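Local structure of Serine/threonine/tyrosine-interacting protein (Homo sapiens, 2R0B) at residues R3-I9 / Y126-F132; A46-K50 / V95-A99; I72-F76 / A106-A110. The protein is a catalytically inactive phosphatase that holds ERK1/ERK2 in the nucleus and binds the F-box of FBXW7, preventing its assembly into the SCF ubiquitin ligase. All coordinates share one frame. Residue numbers count along the deposited sequence, not the author numbering.

Overall arrangement
The three contacts lie in a pseudophosphatase domain of the dual-specificity family, their centres about 16 to 17 Å apart. Interaction 2 holds the start of the sulfate-binding loop, 95-99, against residues 46-50. Interaction 1 also reaches that loop: Arg131 NH2 lies 2.9 Å from Ala99 O, a probable hydrogen bond. Interaction 3 lies on helix 103-116, which follows the loop, and Val95 CB meets Val108 CG2 at 3.8 Å. The same helix touches interaction 1, where Ile9 CG2 is 4.0 Å from Val108 CG1. Along the chain, interactions 2 and 3 both nest inside the span closed by interaction 1, while the segments of interactions 2 and 3 alternate with each other.

Interaction 1: residues R3-I9 / Y126-F132; sequences RREMQEI and YVQERRF
In this dual-specificity phosphatase fold, here a pseudophosphatase, strand 7-9 runs nearly antiparallel to helical segment 126-130 (axes 8.7 Å apart, 158°), Gln7 opposite Arg131 (CA atoms 6.6 Å apart) and Ile9 opposite Arg130 (6.2 Å). Arg131 (phi/psi -128/98) runs straight through chi1 to chi3 (all t) and turns its guanidinium at chi4 near 80°. Arg131 NH2 donates to Arg3 O in the N-terminal loop at 2.8 Å, and Arg131 NH1 to Gln7 OE1 at 2.9 Å, Gln7 (chi1 m, chi2 p) curling its amide round. Tyr126 (chi1 t) starts sideways, but its OH donates to Ile9 O at 2.7 Å; Arg130 NH2 turns back onto Tyr126 O at 2.8 Å. Ile9 (m, m) fills the space between: CG2 lies 3.9 Å from both Tyr126 CE2 and Val127 CG2, CD1 3.8 Å from Arg130 CB. Arginine's several N-H donors let Arg131 also serve Ala99 O and Gly100 O of the phosphate-binding loop; Ile9 and Val127 converge on Ile112 of helix 103-116, joining the sheet's edge strand to two helices.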
loop_
_atom_site.group_PDB
_atom_site.type_symbol
_atom_site.label_atom_id
_atom_site.label_comp_id
_atom_site.label_asym_id
_atom_site.label_seq_id
_atom_site.Cartn_x
_atom_site.Cartn_y
_atom_site.Cartn_z
ATOM N N ARG A 3 2.748 -7.929 -12.935
ATOM C CA ARG A 3 2.684 -8.544 -11.555
ATOM C C ARG A 3 3.969 -8.351 -10.744
ATOM O O ARG A 3 3.894 -8.149 -9.522
ATOM C CB ARG A 3 2.271 -10.036 -11.650
ATOM C CG ARG A 3 2.806 -10.985 -10.538
ATOM C CD ARG A 3 2.051 -10.846 -9.217
ATOM N NE ARG A 3 2.580 -11.771 -8.224
ATOM C CZ ARG A 3 3.682 -11.564 -7.504
ATOM N NH1 ARG A 3 4.089 -12.504 -6.643
ATOM N NH2 ARG A 3 4.381 -10.428 -7.637
ATOM N N ARG A 4 5.130 -8.368 -11.408
ATOM C CA ARG A 4 6.417 -8.154 -10.717
ATOM C C ARG A 4 6.947 -6.709 -10.805
ATOM O O ARG A 4 8.114 -6.446 -10.510
ATOM C CB ARG A 4 7.468 -9.183 -11.173
ATOM C CG ARG A 4 7.040 -10.640 -10.907
ATOM C CD ARG A 4 8.179 -11.653 -11.069
ATOM N NE ARG A 4 9.098 -11.658 -9.929
ATOM C CZ ARG A 4 8.892 -12.356 -8.807
ATOM N NH1 ARG A 4 7.807 -13.114 -8.666
ATOM N NH2 ARG A 4 9.773 -12.295 -7.819
ATOM N N GLU A 5 6.076 -5.785 -11.198
ATOM C CA GLU A 5 6.394 -4.361 -11.271
ATOM C C GLU A 5 5.334 -3.520 -10.562
ATOM O O GLU A 5 4.231 -4.003 -10.273
ATOM C CB GLU A 5 6.557 -3.894 -12.729
ATOM C CG GLU A 5 5.313 -4.020 -13.602
ATOM C CD GLU A 5 5.578 -3.705 -15.082
ATOM O OE1 GLU A 5 6.753 -3.582 -15.470
ATOM O OE2 GLU A 5 4.598 -3.539 -15.846
ATOM N N MET A 6 5.690 -2.269 -10.279
ATOM C CA MET A 6 4.769 -1.321 -9.621
ATOM C C MET A 6 3.937 -0.536 -10.648
ATOM O O MET A 6 4.419 -0.232 -11.757
ATOM C CB MET A 6 5.533 -0.362 -8.678
ATOM C CG MET A 6 6.403 0.724 -9.347
ATOM S SD MET A 6 7.241 1.920 -8.247
ATOM C CE MET A 6 7.954 3.057 -9.469
ATOM N N GLN A 7 2.689 -0.226 -10.271
ATOM C CA GLN A 7 1.818 0.612 -11.081
ATOM C C GLN A 7 1.444 1.885 -10.339
ATOM O O GLN A 7 1.216 1.840 -9.138
ATOM C CB GLN A 7 0.544 -0.141 -11.442
ATOM C CG GLN A 7 0.787 -1.204 -12.516
ATOM C CD GLN A 7 1.209 -2.512 -11.903
ATOM O OE1 GLN A 7 0.637 -2.924 -10.906
ATOM N NE2 GLN A 7 2.190 -3.180 -12.499
ATOM N N GLU A 8 1.373 3.017 -11.050
ATOM C CA GLU A 8 0.741 4.213 -10.494
ATOM C C GLU A 8 -0.762 4.035 -10.424
ATOM O O GLU A 8 -1.435 3.826 -11.440
ATOM C CB GLU A 8 1.090 5.498 -11.270
ATOM C CG GLU A 8 0.884 6.772 -10.420
ATOM C CD GLU A 8 1.523 8.059 -10.994
ATOM O OE1 GLU A 8 2.229 8.010 -12.029
ATOM O OE2 GLU A 8 1.313 9.146 -10.403
ATOM N N ILE A 9 -1.296 4.128 -9.216
ATOM C CA ILE A 9 -2.708 3.868 -8.991
ATOM C C ILE A 9 -3.495 5.171 -9.041
ATOM O O ILE A 9 -4.602 5.253 -9.610
ATOM C CB ILE A 9 -2.922 3.194 -7.632
ATOM C CG1 ILE A 9 -2.168 1.840 -7.557
ATOM C CG2 ILE A 9 -4.411 3.017 -7.349
ATOM C CD1 ILE A 9 -2.507 0.854 -8.686
ATOM N N TYR A 126 -11.549 0.181 -9.338
ATOM C CA TYR A 126 -10.663 1.225 -9.827
ATOM C C TYR A 126 -9.222 0.715 -9.779
ATOM O O TYR A 126 -8.440 0.872 -10.726
ATOM C CB TYR A 126 -10.844 2.504 -8.980
ATOM C CG TYR A 126 -9.841 3.539 -9.335
ATOM C CD1 TYR A 126 -10.145 4.529 -10.262
ATOM C CD2 TYR A 126 -8.548 3.512 -8.784
ATOM C CE1 TYR A 126 -9.207 5.481 -10.614
ATOM C CE2 TYR A 126 -7.595 4.457 -9.137
ATOM C CZ TYR A 126 -7.923 5.434 -10.041
ATOM O OH TYR A 126 -6.976 6.361 -10.405
ATOM N N VAL A 127 -8.866 0.092 -8.664
ATOM C CA VAL A 127 -7.491 -0.381 -8.506
ATOM C C VAL A 127 -7.222 -1.594 -9.390
ATOM O O VAL A 127 -6.162 -1.692 -9.989
ATOM C CB VAL A 127 -7.125 -0.653 -7.022
ATOM C CG1 VAL A 127 -5.697 -1.238 -6.886
ATOM C CG2 VAL A 127 -7.255 0.593 -6.234
ATOM N N GLN A 128 -8.198 -2.496 -9.492
ATOM C CA GLN A 128 -8.080 -3.690 -10.327
ATOM C C GLN A 128 -7.817 -3.323 -11.800
ATOM O O GLN A 128 -7.083 -4.021 -12.519
ATOM C CB GLN A 128 -9.370 -4.500 -10.196
ATOM C CG GLN A 128 -9.348 -5.881 -10.809
ATOM C CD GLN A 128 -10.705 -6.569 -10.670
ATOM O OE1 GLN A 128 -11.758 -5.986 -10.985
ATOM N NE2 GLN A 128 -10.689 -7.806 -10.202
ATOM N N GLU A 129 -8.389 -2.210 -12.251
ATOM C CA GLU A 129 -8.188 -1.787 -13.637
ATOM C C GLU A 129 -6.714 -1.424 -13.891
ATOM O O GLU A 129 -6.205 -1.602 -15.016
ATOM C CB GLU A 129 -9.133 -0.629 -14.004
ATOM C CG GLU A 129 -10.610 -1.045 -14.024
ATOM C CD GLU A 129 -11.127 -1.517 -15.383
ATOM O OE1 GLU A 129 -10.342 -2.092 -16.187
ATOM O OE2 GLU A 129 -12.344 -1.314 -15.633
ATOM N N ARG A 130 -6.029 -0.965 -12.844
ATOM C CA ARG A 130 -4.615 -0.566 -12.937
ATOM C C ARG A 130 -3.647 -1.709 -12.614
ATOM O O ARG A 130 -2.581 -1.813 -13.222
ATOM C CB ARG A 130 -4.328 0.586 -11.982
ATOM C CG ARG A 130 -4.649 1.971 -12.522
ATOM C CD ARG A 130 -5.805 2.592 -11.778
ATOM N NE ARG A 130 -6.372 3.716 -12.522
ATOM C CZ ARG A 130 -7.636 3.797 -12.937
ATOM N NH1 ARG A 130 -8.027 4.871 -13.597
ATOM N NH2 ARG A 130 -8.516 2.830 -12.683
ATOM N N ARG A 131 -4.003 -2.527 -11.623
ATOM C CA ARG A 131 -3.204 -3.698 -11.258
ATOM C C ARG A 131 -4.113 -4.924 -11.230
ATOM O O ARG A 131 -4.826 -5.207 -10.252
ATOM C CB ARG A 131 -2.477 -3.498 -9.920
ATOM C CG ARG A 131 -1.520 -4.660 -9.578
ATOM C CD ARG A 131 -0.741 -4.350 -8.300
ATOM N NE ARG A 131 0.091 -5.478 -7.875
ATOM C CZ ARG A 131 1.226 -5.863 -8.463
ATOM N NH1 ARG A 131 1.683 -5.229 -9.549
ATOM N NH2 ARG A 131 1.873 -6.921 -7.998
ATOM N N PHE A 132 -4.076 -5.661 -12.334
ATOM C CA PHE A 132 -5.054 -6.695 -12.617
ATOM C C PHE A 132 -5.160 -7.800 -11.569
ATOM O O PHE A 132 -6.197 -8.440 -11.448
ATOM C CB PHE A 132 -4.796 -7.289 -14.010
ATOM C CG PHE A 132 -3.615 -8.226 -14.073
ATOM C CD1 PHE A 132 -3.742 -9.555 -13.659
ATOM C CD2 PHE A 132 -2.402 -7.793 -14.596
ATOM C CE1 PHE A 132 -2.658 -10.442 -13.727
ATOM C CE2 PHE A 132 -1.317 -8.665 -14.680
ATOM C CZ PHE A 132 -1.444 -9.992 -14.238
#

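Interaction 2: residues A46-K50 / V95-A99; sequences ANFIK and VHGNA. With SO4 (sulfate ion), chain B.
Residues 95-99 carry the end of strand 93-96 into the phosphate-binding loop (P-loop) of the protein-tyrosine phosphatase fold, and Gly97 stands where active relatives carry the catalytic cysteine, in keeping with the lack of activity. A sulfate, probably from the crystallisation liquor, sits in the loop: its O3 accepts from Asn98 N at 2.8 Å and Ala99 N at 3.1 Å, and Ser102, Arg103 and others complete the site. Gly97 CA lies 3.5 Å from sulfate O4, so close that an ideal CB would clash with it. Irregular segment 46-50 packs on the loop on the side away from the sulfate, Ile49 nearest Asn98 (CA atoms 7.0 Å apart). Ile49 (m, t) supplies the apolar side of the contact: CG2 meets the edge of His96 at CE1 (3.6 Å) and CD1 meets Asn98 CB (3.5 Å). His96 (chi1 p) donates from ND1 to the next residue's carbonyl, Gly97 O, at 3.0 Å, while a water joins its NE2 (2.7 Å) to Lys50 O (2.8 Å). Asn98 (chi1 t) brings ND2 to the ring edge of Phe48, 3.6 Å from CZ, and hydrogen-bonds Glu45. Around it, strand 93-96 lies between strands 13-16 and 36-41, and helix 103-116 follows the loop.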
loop_
_atom_site.group_PDB
_atom_site.type_symbol
_atom_site.label_atom_id
_atom_site.label_comp_id
_atom_site.label_asym_id
_atom_site.label_seq_id
_atom_site.Cartn_x
_atom_site.Cartn_y
_atom_site.Cartn_z
ATOM N N ALA A 46 10.916 -11.089 6.533
ATOM C CA ALA A 46 11.844 -9.957 6.644
ATOM C C ALA A 46 13.274 -10.219 6.107
ATOM O O ALA A 46 14.037 -9.280 5.893
ATOM C CB ALA A 46 11.856 -9.392 8.090
ATOM N N ASN A 47 13.603 -11.481 5.828
ATOM C CA ASN A 47 14.854 -11.797 5.104
ATOM C C ASN A 47 14.889 -11.286 3.663
ATOM O O ASN A 47 15.961 -10.970 3.141
ATOM C CB ASN A 47 15.196 -13.307 5.131
ATOM C CG ASN A 47 14.042 -14.217 4.654
ATOM O OD1 ASN A 47 12.854 -13.901 4.820
ATOM N ND2 ASN A 47 14.401 -15.380 4.094
ATOM N N PHE A 48 13.736 -11.230 2.996
ATOM C CA PHE A 48 13.726 -10.768 1.613
ATOM C C PHE A 48 12.851 -9.538 1.365
ATOM O O PHE A 48 12.934 -8.939 0.297
ATOM C CB PHE A 48 13.396 -11.898 0.624
ATOM C CG PHE A 48 11.978 -12.412 0.710
ATOM C CD1 PHE A 48 11.045 -12.051 -0.233
ATOM C CD2 PHE A 48 11.605 -13.315 1.690
ATOM C CE1 PHE A 48 9.758 -12.543 -0.215
ATOM C CE2 PHE A 48 10.297 -13.822 1.738
ATOM C CZ PHE A 48 9.358 -13.430 0.783
ATOM N N ILE A 49 12.026 -9.166 2.349
ATOM C CA ILE A 49 11.187 -7.977 2.239
ATOM C C ILE A 49 11.556 -7.007 3.369
ATOM O O ILE A 49 11.205 -7.216 4.539
ATOM C CB ILE A 49 9.683 -8.267 2.281
ATOM C CG1 ILE A 49 9.273 -9.320 1.264
ATOM C CG2 ILE A 49 8.878 -6.978 1.979
ATOM C CD1 ILE A 49 7.833 -9.731 1.413
ATOM N N LYS A 50 12.249 -5.945 2.997
ATOM C CA LYS A 50 12.843 -5.038 3.967
ATOM C C LYS A 50 13.228 -3.706 3.316
ATOM O O LYS A 50 13.303 -3.610 2.091
ATOM C CB LYS A 50 14.087 -5.701 4.570
ATOM C CG LYS A 50 15.297 -5.660 3.648
ATOM C CD LYS A 50 16.491 -6.354 4.267
ATOM C CE LYS A 50 16.622 -7.779 3.795
ATOM N NZ LYS A 50 17.277 -7.873 2.436
ATOM N N VAL A 95 3.594 1.783 -2.099
ATOM C CA VAL A 95 3.118 0.797 -1.120
ATOM C C VAL A 95 3.388 -0.598 -1.693
ATOM O O VAL A 95 2.935 -0.919 -2.789
ATOM C CB VAL A 95 1.610 0.912 -0.867
ATOM C CG1 VAL A 95 1.192 -0.122 0.210
ATOM C CG2 VAL A 95 1.244 2.331 -0.459
ATOM N N HIS A 96 4.137 -1.422 -0.965
ATOM C CA HIS A 96 4.435 -2.754 -1.450
ATOM C C HIS A 96 4.250 -3.793 -0.359
ATOM O O HIS A 96 4.376 -3.490 0.840
ATOM C CB HIS A 96 5.837 -2.831 -2.112
ATOM C CG HIS A 96 6.976 -2.928 -1.141
ATOM N ND1 HIS A 96 7.261 -4.086 -0.440
ATOM C CD2 HIS A 96 7.899 -2.011 -0.752
ATOM C CE1 HIS A 96 8.311 -3.873 0.334
ATOM N NE2 HIS A 96 8.719 -2.630 0.159
ATOM N N GLY A 97 3.915 -5.012 -0.788
ATOM C CA GLY A 97 3.844 -6.139 0.112
ATOM C C GLY A 97 4.846 -7.164 -0.384
ATOM O O GLY A 97 5.985 -6.823 -0.727
ATOM N N ASN A 98 4.427 -8.428 -0.424
ATOM C CA ASN A 98 5.202 -9.471 -1.071
ATOM C C ASN A 98 4.761 -9.546 -2.535
ATOM O O ASN A 98 5.524 -9.173 -3.440
ATOM C CB ASN A 98 4.986 -10.792 -0.315
ATOM C CG ASN A 98 5.723 -11.958 -0.926
ATOM O OD1 ASN A 98 6.092 -11.931 -2.101
ATOM N ND2 ASN A 98 5.911 -13.026 -0.133
ATOM N N ALA A 99 3.516 -9.966 -2.751
ATOM C CA ALA A 99 2.956 -10.145 -4.085
ATOM C C ALA A 99 2.275 -8.885 -4.633
ATOM O O ALA A 99 2.073 -8.796 -5.837
ATOM C CB ALA A 99 1.952 -11.347 -4.119
HETATM S S SO4 B . 0.560 -9.002 -0.383
HETATM O O1 SO4 B . -0.038 -9.586 -1.583
HETATM O O2 SO4 B . -0.284 -9.414 0.731
HETATM O O3 SO4 B . 1.893 -9.541 -0.129
HETATM O O4 SO4 B . 0.644 -7.546 -0.477
HETATM O O HOH W 1 11.376 -2.416 0.454
#

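Interaction 3: residues I72-F76 / A106-A110; sequences IIRFF and AFVIA
This is a buried, predominantly apolar contact in which the turn leading into helix 76-88 packs against the central helix 103-116, the one that follows the phosphate-binding loop. Residues 73-75 form a 3-10 turn, with Phe75 N hydrogen-bonded to Ile72 O at 2.9 Å and Phe76 N to Ile73 O at 3.1 Å. Ile72 and the CB of Phe75 point to the helix, the Phe75 ring leads away, and Phe76 starts sideways but its ring comes nearer. On the regular helix (Ala110 N to Ala106 O, 2.9 Å), Ala106, Phe107 and Ala110 share one face; Phe76 and Ala110 are the nearest pair, CA atoms 6.8 Å apart. Phe76 (chi1 m) presents its ring edge to the face of Phe107 (chi1 m) in an offset edge-to-face pair, centroids 5.2 Å apart and planes at 78°. Ala110 CB sits over the face of Phe76, 3.8 Å from its centroid and 10° off the normal, a CH-pi contact. Ile72 (p, t) places CD1 3.7 Å from Ala106 CB and CB 3.8 Å from Phe107 CZ, while Phe75 CB meets Phe107 CE1 at 3.8 Å. Helix 138-152 adds Tyr147, edge-to-face with Phe76, and Gln143, hydrogen-bonded to Ile72 N and Ile73 N. With no hydrogen bond between the segments, their fit rests on shape and aromatic geometry, the small alanines letting Phe76 and Ile72 come close.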
loop_
_atom_site.group_PDB
_atom_site.type_symbol
_atom_site.label_atom_id
_atom_site.label_comp_id
_atom_site.label_asym_id
_atom_site.label_seq_id
_atom_site.Cartn_x
_atom_site.Cartn_y
_atom_site.Cartn_z
ATOM N N ILE A 72 -5.755 -5.404 10.188
ATOM C CA ILE A 72 -5.118 -4.279 9.477
ATOM C C ILE A 72 -5.841 -2.946 9.698
ATOM O O ILE A 72 -5.248 -1.898 9.508
ATOM C CB ILE A 72 -4.993 -4.520 7.949
ATOM C CG1 ILE A 72 -6.371 -4.652 7.280
ATOM C CG2 ILE A 72 -4.079 -5.716 7.672
ATOM C CD1 ILE A 72 -6.282 -4.844 5.729
ATOM N N ILE A 73 -7.113 -2.974 10.092
ATOM C CA ILE A 73 -7.836 -1.716 10.363
ATOM C C ILE A 73 -7.128 -0.841 11.409
ATOM O O ILE A 73 -7.134 0.385 11.300
ATOM C CB ILE A 73 -9.327 -1.976 10.724
ATOM C CG1 ILE A 73 -10.110 -0.664 10.793
ATOM C CG2 ILE A 73 -9.439 -2.797 12.013
ATOM C CD1 ILE A 73 -11.620 -0.856 11.010
ATOM N N ARG A 74 -6.481 -1.474 12.398
ATOM C CA ARG A 74 -5.710 -0.714 13.387
ATOM C C ARG A 74 -4.671 0.251 12.773
ATOM O O ARG A 74 -4.299 1.243 13.416
ATOM C CB ARG A 74 -5.027 -1.657 14.389
ATOM C CG ARG A 74 -3.993 -2.585 13.740
ATOM C CD ARG A 74 -3.455 -3.602 14.700
ATOM N NE ARG A 74 -2.783 -4.680 13.989
ATOM C CZ ARG A 74 -1.665 -5.280 14.394
ATOM N NH1 ARG A 74 -1.057 -4.915 15.515
ATOM N NH2 ARG A 74 -1.141 -6.251 13.663
ATOM N N PHE A 75 -4.215 -0.041 11.549
ATOM C CA PHE A 75 -3.153 0.762 10.917
ATOM C C PHE A 75 -3.668 1.721 9.825
ATOM O O PHE A 75 -2.878 2.559 9.326
ATOM C CB PHE A 75 -2.035 -0.124 10.311
ATOM C CG PHE A 75 -1.175 -0.846 11.335
ATOM C CD1 PHE A 75 -0.509 -0.142 12.334
ATOM C CD2 PHE A 75 -1.015 -2.230 11.272
ATOM C CE1 PHE A 75 0.265 -0.831 13.282
ATOM C CE2 PHE A 75 -0.236 -2.919 12.194
ATOM C CZ PHE A 75 0.414 -2.218 13.198
ATOM N N PHE A 76 -4.959 1.659 9.480
ATOM C CA PHE A 76 -5.479 2.571 8.458
ATOM C C PHE A 76 -5.235 4.068 8.761
ATOM O O PHE A 76 -4.819 4.785 7.880
ATOM C CB PHE A 76 -6.955 2.285 8.117
ATOM C CG PHE A 76 -7.173 0.949 7.426
ATOM C CD1 PHE A 76 -6.139 0.319 6.742
ATOM C CD2 PHE A 76 -8.422 0.353 7.424
ATOM C CE1 PHE A 76 -6.353 -0.928 6.093
ATOM C CE2 PHE A 76 -8.642 -0.881 6.787
ATOM C CZ PHE A 76 -7.616 -1.509 6.114
ATOM N N ALA A 106 -5.018 -3.804 -0.018
ATOM C CA ALA A 106 -6.007 -3.327 0.955
ATOM C C ALA A 106 -5.652 -1.933 1.506
ATOM O O ALA A 106 -6.525 -1.071 1.667
ATOM C CB ALA A 106 -6.194 -4.333 2.100
ATOM N N PHE A 107 -4.375 -1.703 1.810
ATOM C CA PHE A 107 -3.944 -0.402 2.297
ATOM C C PHE A 107 -4.142 0.719 1.253
ATOM O O PHE A 107 -4.509 1.842 1.615
ATOM C CB PHE A 107 -2.498 -0.469 2.832
ATOM C CG PHE A 107 -2.428 -0.969 4.243
ATOM C CD1 PHE A 107 -2.707 -0.107 5.306
ATOM C CD2 PHE A 107 -2.196 -2.326 4.507
ATOM C CE1 PHE A 107 -2.684 -0.583 6.620
ATOM C CE2 PHE A 107 -2.191 -2.807 5.810
ATOM C CZ PHE A 107 -2.428 -1.930 6.870
ATOM N N VAL A 108 -3.971 0.391 -0.033
ATOM C CA VAL A 108 -4.154 1.421 -1.079
ATOM C C VAL A 108 -5.648 1.709 -1.230
ATOM O O VAL A 108 -6.070 2.873 -1.429
ATOM C CB VAL A 108 -3.481 0.994 -2.407
ATOM C CG1 VAL A 108 -4.009 1.807 -3.580
ATOM C CG2 VAL A 108 -1.926 1.124 -2.299
ATOM N N ILE A 109 -6.453 0.654 -1.099
ATOM C CA ILE A 109 -7.921 0.791 -1.184
ATOM C C ILE A 109 -8.455 1.633 -0.030
ATOM O O ILE A 109 -9.353 2.441 -0.218
ATOM C CB ILE A 109 -8.635 -0.585 -1.332
ATOM C CG1 ILE A 109 -8.352 -1.136 -2.755
ATOM C CG2 ILE A 109 -10.171 -0.463 -1.029
ATOM C CD1 ILE A 109 -8.507 -2.663 -2.961
ATOM N N ALA A 110 -7.913 1.446 1.169
ATOM C CA ALA A 110 -8.393 2.217 2.308
ATOM C C ALA A 110 -8.169 3.709 2.074
ATOM O O ALA A 110 -9.052 4.524 2.340
ATOM C CB ALA A 110 -7.681 1.775 3.580
#